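Local coordinates for protein putative tetR-family transcriptional regulator (Streptomyces coelicolor, PDB 3FIW) that probably binds operator DNA through an N-terminal helix-turn-helix and represses transcription, as many dimeric regulators of the TetR family do, at residues S61-W64 / Y65-K69; T104-F107 / R108-L111; L130-V133 / R134-D138. One frame throughout, in Å; residues are numbered along the deposited sequence.

Contact 1. Residues S61-W64 / Y65-K69; sequences SLYW and YFRTK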
loop_
_atom_site.group_PDB
_atom_site.type_symbol
_atom_site.label_atom_id
_atom_site.label_comp_id
_atom_site.label_asym_id
_atom_site.label_seq_id
_atom_site.Cartn_x
_atom_site.Cartn_y
_atom_site.Cartn_z
ATOM N N SER A 61 -33.386 -7.072 -6.708
ATOM C CA SER A 61 -33.691 -5.652 -6.635
ATOM C C SER A 61 -32.446 -4.738 -6.543
ATOM O O SER A 61 -32.538 -3.563 -6.871
ATOM C CB SER A 61 -34.665 -5.357 -5.496
ATOM O OG SER A 61 -33.951 -5.210 -4.292
ATOM N N LEU A 62 -31.306 -5.283 -6.113
ATOM C CA LEU A 62 -30.055 -4.540 -6.047
ATOM C C LEU A 62 -29.299 -4.489 -7.365
ATOM O O LEU A 62 -28.536 -3.554 -7.569
ATOM C CB LEU A 62 -29.124 -5.091 -4.962
ATOM C CG LEU A 62 -29.584 -4.940 -3.507
ATOM C CD1 LEU A 62 -28.456 -5.401 -2.582
ATOM C CD2 LEU A 62 -30.059 -3.507 -3.186
ATOM N N TYR A 63 -29.480 -5.500 -8.216
ATOM C CA TYR A 63 -29.019 -5.463 -9.612
ATOM C C TYR A 63 -29.251 -4.099 -10.318
ATOM O O TYR A 63 -28.437 -3.655 -11.112
ATOM C CB TYR A 63 -29.722 -6.594 -10.431
ATOM C CG TYR A 63 -29.310 -6.709 -11.894
ATOM C CD1 TYR A 63 -28.012 -7.096 -12.260
ATOM C CD2 TYR A 63 -30.224 -6.445 -12.917
ATOM C CE1 TYR A 63 -27.624 -7.179 -13.618
ATOM C CE2 TYR A 63 -29.851 -6.552 -14.272
ATOM C CZ TYR A 63 -28.567 -6.904 -14.610
ATOM O OH TYR A 63 -28.229 -6.980 -15.966
ATOM N N TRP A 64 -30.370 -3.450 -10.013
ATOM C CA TRP A 64 -30.768 -2.199 -10.636
ATOM C C TRP A 64 -29.920 -1.013 -10.211
ATOM O O TRP A 64 -29.857 0.017 -10.928
ATOM C CB TRP A 64 -32.262 -1.967 -10.349
ATOM C CG TRP A 64 -33.055 -3.161 -10.881
ATOM C CD1 TRP A 64 -33.732 -4.110 -10.149
ATOM C CD2 TRP A 64 -33.159 -3.560 -12.250
ATOM N NE1 TRP A 64 -34.277 -5.061 -11.006
ATOM C CE2 TRP A 64 -33.945 -4.729 -12.296
ATOM C CE3 TRP A 64 -32.661 -3.038 -13.448
ATOM C CZ2 TRP A 64 -34.223 -5.385 -13.492
ATOM C CZ3 TRP A 64 -32.975 -3.671 -14.627
ATOM C CH2 TRP A 64 -33.731 -4.829 -14.645
ATOM N N TYR A 65 -29.291 -1.167 -9.044
ATOM C CA TYR A 65 -28.239 -0.256 -8.551
ATOM C C TYR A 65 -26.820 -0.618 -9.024
ATOM O O TYR A 65 -26.042 0.261 -9.406
ATOM C CB TYR A 65 -28.234 -0.224 -7.015
ATOM C CG TYR A 65 -29.515 0.338 -6.469
ATOM C CD1 TYR A 65 -29.769 1.713 -6.512
ATOM C CD2 TYR A 65 -30.508 -0.504 -5.992
ATOM C CE1 TYR A 65 -30.967 2.222 -6.041
ATOM C CE2 TYR A 65 -31.661 -0.020 -5.534
ATOM C CZ TYR A 65 -31.885 1.340 -5.547
ATOM O OH TYR A 65 -33.077 1.791 -5.107
ATOM N N PHE A 66 -26.482 -1.904 -8.962
ATOM C CA PHE A 66 -25.134 -2.356 -9.221
ATOM C C PHE A 66 -25.207 -3.629 -9.958
ATOM O O PHE A 66 -25.575 -4.667 -9.411
ATOM C CB PHE A 66 -24.363 -2.528 -7.898
ATOM C CG PHE A 66 -24.292 -1.272 -7.112
ATOM C CD1 PHE A 66 -23.693 -0.121 -7.666
ATOM C CD2 PHE A 66 -24.873 -1.186 -5.864
ATOM C CE1 PHE A 66 -23.666 1.078 -6.959
ATOM C CE2 PHE A 66 -24.829 0.008 -5.135
ATOM C CZ PHE A 66 -24.236 1.143 -5.699
ATOM N N ARG A 67 -24.879 -3.537 -11.229
ATOM C CA ARG A 67 -25.060 -4.634 -12.163
ATOM C C ARG A 67 -24.147 -5.770 -11.738
ATOM O O ARG A 67 -24.496 -6.950 -11.923
ATOM C CB ARG A 67 -24.659 -4.163 -13.536
ATOM C CG ARG A 67 -25.405 -4.711 -14.692
ATOM C CD ARG A 67 -24.616 -4.398 -15.931
ATOM N NE ARG A 67 -25.446 -3.929 -17.040
ATOM C CZ ARG A 67 -25.863 -2.661 -17.206
ATOM N NH1 ARG A 67 -25.542 -1.719 -16.317
ATOM N NH2 ARG A 67 -26.614 -2.326 -18.258
ATOM N N THR A 68 -22.999 -5.403 -11.137
ATOM C CA THR A 68 -21.938 -6.341 -10.772
ATOM C C THR A 68 -21.387 -5.978 -9.430
ATOM O O THR A 68 -21.569 -4.864 -8.987
ATOM C CB THR A 68 -20.765 -6.275 -11.778
ATOM O OG1 THR A 68 -20.392 -4.900 -11.936
ATOM C CG2 THR A 68 -21.203 -6.806 -13.133
ATOM N N LYS A 69 -20.741 -6.938 -8.778
ATOM C CA LYS A 69 -19.983 -6.715 -7.548
ATOM C C LYS A 69 -18.869 -5.702 -7.775
ATOM O O LYS A 69 -18.639 -4.844 -6.933
ATOM C CB LYS A 69 -19.344 -8.012 -7.055
ATOM C CG LYS A 69 -18.844 -7.966 -5.588
ATOM C CD LYS A 69 -17.707 -8.985 -5.429
ATOM C CE LYS A 69 -17.628 -9.631 -4.037
ATOM N NZ LYS A 69 -17.000 -8.770 -2.996
#

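Contact 2. Residues T104-F107 / R108-L111; sequences TRSF and RRTL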
loop_
_atom_site.group_PDB
_atom_site.type_symbol
_atom_site.label_atom_id
_atom_site.label_comp_id
_atom_site.label_asym_id
_atom_site.label_seq_id
_atom_site.Cartn_x
_atom_site.Cartn_y
_atom_site.Cartn_z
ATOM N N THR A 104 -2.263 14.769 4.482
ATOM C CA THR A 104 -1.902 13.350 4.465
ATOM C C THR A 104 -2.520 12.639 5.678
ATOM O O THR A 104 -3.004 11.486 5.542
ATOM C CB THR A 104 -0.362 13.146 4.515
ATOM O OG1 THR A 104 0.240 13.920 3.519
ATOM C CG2 THR A 104 0.032 11.665 4.245
ATOM N N ARG A 105 -2.475 13.304 6.845
ATOM C CA ARG A 105 -3.204 12.820 8.042
ATOM C C ARG A 105 -4.694 12.652 7.759
ATOM O O ARG A 105 -5.313 11.679 8.181
ATOM C CB ARG A 105 -2.990 13.695 9.267
ATOM C CG ARG A 105 -1.557 13.697 9.848
ATOM C CD ARG A 105 -1.385 14.838 10.878
ATOM N NE ARG A 105 -0.029 14.816 11.372
ATOM C CZ ARG A 105 0.732 15.882 11.665
ATOM N NH1 ARG A 105 0.270 17.114 11.507
ATOM N NH2 ARG A 105 1.994 15.693 12.115
ATOM N N SER A 106 -5.273 13.563 7.009
ATOM C CA SER A 106 -6.675 13.395 6.623
ATOM C C SER A 106 -6.907 12.131 5.779
ATOM O O SER A 106 -7.877 11.383 6.002
ATOM C CB SER A 106 -7.230 14.626 5.889
ATOM O OG SER A 106 -8.616 14.407 5.585
ATOM N N PHE A 107 -6.057 11.948 4.772
ATOM C CA PHE A 107 -6.162 10.822 3.863
ATOM C C PHE A 107 -6.080 9.489 4.623
ATOM O O PHE A 107 -6.893 8.583 4.370
ATOM C CB PHE A 107 -5.052 10.896 2.826
ATOM C CG PHE A 107 -5.172 9.863 1.730
ATOM C CD1 PHE A 107 -6.353 9.721 0.996
ATOM C CD2 PHE A 107 -4.083 9.031 1.419
ATOM C CE1 PHE A 107 -6.407 8.772 -0.047
ATOM C CE2 PHE A 107 -4.136 8.107 0.422
ATOM C CZ PHE A 107 -5.297 7.972 -0.319
ATOM N N ARG A 108 -5.064 9.373 5.491
ATOM C CA ARG A 108 -4.929 8.263 6.406
ATOM C C ARG A 108 -6.202 8.014 7.222
ATOM O O ARG A 108 -6.730 6.923 7.260
ATOM C CB ARG A 108 -3.746 8.491 7.340
ATOM C CG ARG A 108 -3.537 7.270 8.278
ATOM C CD ARG A 108 -2.159 7.210 8.843
ATOM N NE ARG A 108 -2.041 6.202 9.902
ATOM C CZ ARG A 108 -2.333 6.383 11.192
ATOM N NH1 ARG A 108 -2.758 7.558 11.646
ATOM N NH2 ARG A 108 -2.172 5.371 12.043
ATOM N N ARG A 109 -6.661 9.039 7.923
ATOM C CA ARG A 109 -7.846 8.970 8.751
ATOM C C ARG A 109 -9.036 8.442 7.903
ATOM O O ARG A 109 -9.795 7.560 8.333
ATOM C CB ARG A 109 -8.129 10.361 9.343
ATOM C CG ARG A 109 -9.370 10.487 10.261
ATOM C CD ARG A 109 -9.737 11.978 10.543
ATOM N NE ARG A 109 -8.581 12.665 11.111
ATOM C CZ ARG A 109 -7.949 13.710 10.563
ATOM N NH1 ARG A 109 -8.392 14.281 9.437
ATOM N NH2 ARG A 109 -6.903 14.230 11.194
ATOM N N THR A 110 -9.139 8.930 6.673
ATOM C CA THR A 110 -10.235 8.512 5.796
ATOM C C THR A 110 -10.178 7.019 5.525
ATOM O O THR A 110 -11.216 6.351 5.644
ATOM C CB THR A 110 -10.306 9.351 4.530
ATOM O OG1 THR A 110 -10.429 10.732 4.909
ATOM C CG2 THR A 110 -11.529 9.019 3.702
ATOM N N LEU A 111 -8.972 6.482 5.254
ATOM C CA LEU A 111 -8.831 5.117 4.831
ATOM C C LEU A 111 -9.111 4.225 6.016
ATOM O O LEU A 111 -9.780 3.190 5.876
ATOM C CB LEU A 111 -7.420 4.875 4.242
ATOM C CG LEU A 111 -7.041 5.535 2.895
ATOM C CD1 LEU A 111 -5.579 5.196 2.535
ATOM C CD2 LEU A 111 -7.998 5.118 1.706
HETATM O O HOH W 1 -3.710 9.961 10.642
HETATM O O HOH W 2 -10.393 14.069 7.501
#

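Contact 3. Residues L130-V133 / R134-D138; sequences LDRV and RRKMD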
loop_
_atom_site.group_PDB
_atom_site.type_symbol
_atom_site.label_atom_id
_atom_site.label_comp_id
_atom_site.label_asym_id
_atom_site.label_seq_id
_atom_site.Cartn_x
_atom_site.Cartn_y
_atom_site.Cartn_z
ATOM N N LEU A 130 -10.709 16.747 -9.598
ATOM C CA LEU A 130 -9.659 17.500 -10.312
ATOM C C LEU A 130 -9.606 18.975 -9.894
ATOM O O LEU A 130 -8.542 19.591 -9.865
ATOM C CB LEU A 130 -9.846 17.403 -11.832
ATOM C CG LEU A 130 -10.172 16.037 -12.464
ATOM C CD1 LEU A 130 -11.141 16.191 -13.655
ATOM C CD2 LEU A 130 -8.925 15.205 -12.851
ATOM N N ASP A 131 -10.773 19.526 -9.578
ATOM C CA ASP A 131 -10.855 20.852 -9.016
ATOM C C ASP A 131 -10.068 20.984 -7.683
ATOM O O ASP A 131 -9.267 21.913 -7.536
ATOM C CB ASP A 131 -12.317 21.273 -8.852
ATOM C CG ASP A 131 -12.454 22.686 -8.296
ATOM O OD1 ASP A 131 -12.352 23.646 -9.089
ATOM O OD2 ASP A 131 -12.646 22.839 -7.062
ATOM N N ARG A 132 -10.307 20.056 -6.744
ATOM C CA ARG A 132 -9.644 20.016 -5.436
ATOM C C ARG A 132 -8.146 19.746 -5.549
ATOM O O ARG A 132 -7.351 20.349 -4.830
ATOM C CB ARG A 132 -10.275 18.950 -4.529
ATOM C CG ARG A 132 -11.649 19.316 -4.000
ATOM C CD ARG A 132 -12.121 18.320 -2.937
ATOM N NE ARG A 132 -11.353 18.480 -1.712
ATOM C CZ ARG A 132 -11.701 19.274 -0.711
ATOM N NH1 ARG A 132 -12.838 19.971 -0.773
ATOM N NH2 ARG A 132 -10.910 19.368 0.360
ATOM N N VAL A 133 -7.760 18.816 -6.426
ATOM C CA VAL A 133 -6.344 18.475 -6.604
ATOM C C VAL A 133 -5.588 19.708 -7.118
ATOM O O VAL A 133 -4.459 19.960 -6.714
ATOM C CB VAL A 133 -6.163 17.259 -7.549
ATOM C CG1 VAL A 133 -4.683 17.027 -7.887
ATOM C CG2 VAL A 133 -6.796 15.988 -6.939
ATOM N N ARG A 134 -6.237 20.484 -7.984
ATOM C CA ARG A 134 -5.618 21.652 -8.605
ATOM C C ARG A 134 -5.503 22.803 -7.628
ATOM O O ARG A 134 -4.543 23.562 -7.686
ATOM C CB ARG A 134 -6.421 22.095 -9.839
ATOM C CG ARG A 134 -5.836 23.277 -10.649
ATOM C CD ARG A 134 -4.627 22.847 -11.496
ATOM N NE ARG A 134 -3.313 23.218 -10.938
ATOM C CZ ARG A 134 -2.327 22.362 -10.630
ATOM N NH1 ARG A 134 -2.469 21.040 -10.803
ATOM N NH2 ARG A 134 -1.173 22.835 -10.152
ATOM N N ARG A 135 -6.485 22.938 -6.740
ATOM C CA ARG A 135 -6.486 24.027 -5.748
ATOM C C ARG A 135 -5.388 23.802 -4.675
ATOM O O ARG A 135 -4.662 24.738 -4.298
ATOM C CB ARG A 135 -7.873 24.208 -5.106
ATOM C CG ARG A 135 -8.979 24.658 -6.078
ATOM C CD ARG A 135 -10.042 25.514 -5.401
ATOM N NE ARG A 135 -11.222 25.641 -6.261
ATOM C CZ ARG A 135 -11.598 26.749 -6.912
ATOM N NH1 ARG A 135 -10.916 27.895 -6.807
ATOM N NH2 ARG A 135 -12.693 26.715 -7.666
ATOM N N LYS A 136 -5.287 22.554 -4.224
ATOM C CA LYS A 136 -4.234 22.105 -3.314
ATOM C C LYS A 136 -2.865 22.323 -3.939
ATOM O O LYS A 136 -1.975 22.882 -3.312
ATOM C CB LYS A 136 -4.440 20.636 -2.951
ATOM C CG LYS A 136 -5.568 20.391 -2.010
ATOM C CD LYS A 136 -5.731 18.893 -1.737
ATOM C CE LYS A 136 -6.970 18.640 -0.899
ATOM N NZ LYS A 136 -7.106 17.192 -0.693
HETATM N N MSE A 137 -2.704 21.911 -5.194
HETATM C CA MSE A 137 -1.446 22.125 -5.884
HETATM C C MSE A 137 -1.103 23.600 -6.046
HETATM O O MSE A 137 0.046 23.967 -5.809
HETATM C CB MSE A 137 -1.444 21.450 -7.238
HETATM C CG MSE A 137 -0.041 21.123 -7.706
HETATM SE SE MSE A 137 0.693 19.686 -6.583
HETATM C CE MSE A 137 -0.517 18.157 -6.934
ATOM N N ASP A 138 -2.085 24.432 -6.447
ATOM C CA ASP A 138 -1.907 25.888 -6.573
ATOM C C ASP A 138 -1.450 26.528 -5.283
ATOM O O ASP A 138 -0.549 27.371 -5.284
ATOM C CB ASP A 138 -3.205 26.569 -7.026
ATOM C CG ASP A 138 -3.490 26.370 -8.515
ATOM O OD1 ASP A 138 -4.672 26.586 -8.927
ATOM O OD2 ASP A 138 -2.527 26.001 -9.257
HETATM O O HOH W 3 -10.012 16.002 -1.691
HETATM O O HOH W 4 -9.032 17.157 1.365
#

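Contact 1. Residues S61-W64 / Y65-K69
L62 hands its carbonyl oxygen to both Y65 and F66 where helix 60-63, probably the recognition helix of the TetR-type helix-turn-helix, gives way to the loop before helix 69-79. Two backbone hydrogen bonds make this turn. F66 N reaches L62 O at 3.0 Å, in the carbonyl plane and close to straight, while Y65 N comes from well above that plane to L62 O at 2.9 Å with a more bent N-H...O angle of 136°. L62 O thus accepts from two successive backbone N-H groups.

Aromatic side chains crowd round the same turn. The Y65 ring presents its edge to L62 O, and its CD2 lies 4.1 Å from CD2 of L62. Within the exit loop, Y65 CB sits over the F66 ring, offset toward the rim. Y63 CD2 lies over the centre of the W64 indole.

Further packing comes from outside the turn: L62 is buried against L51, A52 and L55 of helix 48-55, and F66 against V30 and I31 of helix 27-41 and L72 of helix 69-79. Y63 and R67 lie on the exposed side. With Y63 CG anti to the backbone N (chi1 -178°), the ring comes obliquely alongside the R67 chain, its plane 65° from the guanidinium, and Y63 CE1 meets R67 CG at 3.5 Å.

Contact 2. Residues T104-F107 / R108-L111
F107 and L111 pack one helical turn apart on helix 96-112, in the all-helical C-terminal domain of this TetR-family protein. This is the tight side. L111 CD1 stands over one face of the F107 ring in a CH-pi contact, 4.2 Å from the centroid and somewhat toward the rim, while H121 meets the same phenylalanine in an edge-to-face arrangement. M81 packs on F107, T110 and L111.

T110 adds a second grip to the helix backbone. T110 OG1, placed anti to the carbonyl carbon (chi1 -56°), donates to S106 O at 2.9 Å. T110 N also bonds S106 O, at 2.8 Å, and the two donors approach from opposite faces of the carbonyl plane.

T104, R105 and R108 look toward the second subunit, where F193 of that subunit packs on all three. R105 forms a salt bridge with E194 of the second subunit, and R108 pairs with E168 of its own chain; R108 NH1 also holds a water that makes a weak bond to R105 O.

The looser side belongs to exposed R109. Its chain bends at chi3 (-56°), folding the guanidinium back so that one face lies over R105 O. At the edge of that group, in its plane, R109 NH1 donates at 2.8 Å to a water that lies 2.6 Å from S106 OG.

Contact 3. Residues L130-V133 / R134-D138
D131 and R135 form an i to i+4 salt bridge at the start of helix 130-142, in the C-terminal family region of this TetR-type protein. R135 NE donates to D131 OD2 at 3.2 Å. The oxygen is met on its syn side and lies near the guanidinium plane, yet the two flat groups are 65° apart. The only hydrogen bond between the two side chains is from NE, which lies 29° out of the carboxylate plane; D131 OD1 stays 3.4 Å from R135 NH2. With D131 CG anti to the backbone N (chi1 -178°), the carboxylate is carried forward along the helix to the arginine.

One residue further on, R132 and K136 place like charges close together, R132 NH2 lying 4.5 Å from K136 NZ. Two waters bridge them: one accepts from R132 NE at 2.8 Å and from the lysine, the other from R132 NH2 and, at 2.8 Å, from K136 NZ. Protein oxygens probably ease the crowding of charge: R132 NH2 also bonds E87 O and K136 NZ bonds N103 OD1. R134 NE forms a salt bridge with D138 OD2, with a weak hydrogen bond, and R134 NH2 pairs with E147.

The backbone keeps regular helical bonds, such as K136 N to R132 O at 3.1 Å. V133 CG1 lies 4.4 Å from CE of buried selenomethionine M137.

M137 faces helix 147-170, touching E147, A150 and Q151, while R132 and K136 reach the loop residues L89 and P90, respectively.

Overall arrangement
The three contacts follow one another along the chain and divide between two parts of the protein. Contact 1 belongs to the predicted DNA-binding region, and its centre lies 30 Å from that of contact 2 and 33 Å from that of contact 3. Contacts 2 and 3 share the C-terminal family region, with centres 17 Å apart and nearest atoms about 7 Å apart without touching. Helix 147-170 packs against side chains from both. Contact 2 is the buried one, and the only one of the three touched by the second subunit; contact 3 lies at the surface.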